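Local coordinates for hypothetical protein (Staphylococcus aureus subsp. aureus, PDB 2IL5), which is of unknown function but belongs to the family of Activator of Hsp90 ATPase homolog 1-like proteins, in the Bet v 1-like clan, at residues K142-E145 with Y146-A149. Numbering follows the deposited sequence.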
loop_
_atom_site.group_PDB
_atom_site.type_symbol
_atom_site.label_atom_id
_atom_site.label_comp_id
_atom_site.label_asym_id
_atom_site.label_seq_id
_atom_site.Cartn_x
_atom_site.Cartn_y
_atom_site.Cartn_z
ATOM N N LYS A 142 -5.241 -17.131 -12.393
ATOM C CA LYS A 142 -4.055 -16.397 -11.944
ATOM C C LYS A 142 -4.401 -14.974 -11.403
ATOM O O LYS A 142 -3.797 -14.536 -10.447
ATOM C CB LYS A 142 -3.029 -16.245 -13.073
ATOM C CG LYS A 142 -1.741 -15.549 -12.610
ATOM C CD LYS A 142 -0.698 -15.373 -13.685
ATOM C CE LYS A 142 0.566 -14.647 -13.143
ATOM N NZ LYS A 142 1.429 -14.270 -14.271
ATOM N N LYS A 143 -5.348 -14.267 -12.020
ATOM C CA LYS A 143 -5.794 -12.952 -11.519
ATOM C C LYS A 143 -6.588 -13.037 -10.219
ATOM O O LYS A 143 -6.447 -12.181 -9.380
ATOM C CB LYS A 143 -6.612 -12.200 -12.547
ATOM C CG LYS A 143 -5.834 -11.954 -13.836
ATOM C CD LYS A 143 -6.830 -11.724 -14.955
ATOM C CE LYS A 143 -7.554 -10.463 -14.698
ATOM N NZ LYS A 143 -8.847 -10.544 -15.419
ATOM N N LYS A 144 -7.418 -14.069 -10.080
ATOM C CA LYS A 144 -8.115 -14.326 -8.851
ATOM C C LYS A 144 -7.166 -14.625 -7.663
ATOM O O LYS A 144 -7.345 -14.068 -6.592
ATOM C CB LYS A 144 -9.148 -15.439 -9.063
ATOM C CG LYS A 144 -9.856 -15.910 -7.805
ATOM C CD LYS A 144 -11.150 -15.141 -7.504
ATOM C CE LYS A 144 -10.891 -13.768 -6.810
ATOM N NZ LYS A 144 -11.867 -13.457 -5.696
ATOM N N GLU A 145 -6.171 -15.482 -7.877
ATOM C CA GLU A 145 -5.133 -15.817 -6.885
ATOM C C GLU A 145 -4.347 -14.572 -6.496
ATOM O O GLU A 145 -4.036 -14.358 -5.329
ATOM C CB GLU A 145 -4.134 -16.850 -7.453
ATOM C CG GLU A 145 -4.371 -18.288 -7.109
ATOM C CD GLU A 145 -4.107 -19.264 -8.282
ATOM O OE1 GLU A 145 -3.125 -19.092 -9.064
ATOM O OE2 GLU A 145 -4.919 -20.210 -8.420
ATOM N N TYR A 146 -3.959 -13.812 -7.505
ATOM C CA TYR A 146 -3.249 -12.544 -7.314
ATOM C C TYR A 146 -4.082 -11.499 -6.510
ATOM O O TYR A 146 -3.578 -10.916 -5.555
ATOM C CB TYR A 146 -2.740 -11.975 -8.671
ATOM C CG TYR A 146 -1.920 -10.745 -8.476
ATOM C CD1 TYR A 146 -0.631 -10.820 -7.937
ATOM C CD2 TYR A 146 -2.447 -9.490 -8.765
ATOM C CE1 TYR A 146 0.115 -9.664 -7.721
ATOM C CE2 TYR A 146 -1.721 -8.327 -8.537
ATOM C CZ TYR A 146 -0.445 -8.411 -8.025
ATOM O OH TYR A 146 0.280 -7.244 -7.830
ATOM N N HIS A 147 -5.345 -11.316 -6.872
ATOM C CA HIS A 147 -6.286 -10.493 -6.155
ATOM C C HIS A 147 -6.424 -10.888 -4.688
ATOM O O HIS A 147 -6.405 -10.018 -3.819
ATOM C CB HIS A 147 -7.671 -10.562 -6.805
ATOM C CG HIS A 147 -8.723 -9.768 -6.076
ATOM N ND1 HIS A 147 -9.471 -10.301 -5.046
ATOM C CD2 HIS A 147 -9.152 -8.490 -6.226
ATOM C CE1 HIS A 147 -10.311 -9.384 -4.590
ATOM N NE2 HIS A 147 -10.140 -8.277 -5.286
ATOM N N ASP A 148 -6.617 -12.183 -4.416
ATOM C CA ASP A 148 -6.802 -12.658 -3.050
ATOM C C ASP A 148 -5.533 -12.507 -2.198
ATOM O O ASP A 148 -5.625 -12.251 -0.993
ATOM C CB ASP A 148 -7.279 -14.129 -3.030
ATOM C CG ASP A 148 -8.674 -14.313 -3.619
ATOM O OD1 ASP A 148 -9.424 -13.317 -3.808
ATOM O OD2 ASP A 148 -9.037 -15.471 -3.874
ATOM N N ALA A 149 -4.375 -12.700 -2.818
ATOM C CA ALA A 149 -3.083 -12.477 -2.196
ATOM C C ALA A 149 -2.871 -11.002 -1.808
ATOM O O ALA A 149 -2.342 -10.696 -0.725
ATOM C CB ALA A 149 -1.929 -12.952 -3.137
#
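With chi1 at 174°, Lys-144 sends its chain out beside its own carbonyl carbon, and bends at the next three torsions curl it along the helix until NZ reaches the carboxylate of Asp-148, one turn on. Asp-148 sets its own CG beside its backbone N (chi1 -66°), which brings the carboxylate to the side where the lysine chain arrives, with OD1 nearest NZ. The distance from Lys-144 NZ to Asp-148 OD1 is 3.1 Å, a salt bridge made on the syn side and close to the carboxylate plane; Lys-144 CE also lies against OD1, at 3.4 Å. A second donor comes to the anti side of the same oxygen, tilted from the carboxylate plane: His-147 ND1 stands 3.3 Å from Asp-148 OD1, with a nearly straight N-H...O angle of 174° and the oxygen in the plane of the imidazole. Two donors on one oxygen should hold the carboxylate's rotation. Lys-144 NZ stands 4.0 Å from His-147 ND1, oblique to the ring, without contact between the charged atoms. Backbone evidence for regular helix is the bond from Asp-148 N to Lys-144 O, 3.0 Å long, and three further i to i+4 bonds of similar length. Tyr-146 faces the sheet instead, its hydroxyl hydrogen-bonded to the hydroxyls of Ser-126 and Tyr-124. The cluster is an i to i+4 lysine-aspartate salt bridge sharing its acceptor with a His-carboxylate hydrogen bond, on the surface of the long C-terminal helix that packs on the antiparallel sheet, consistent with the helix-grip fold of the Bet v 1-like clan.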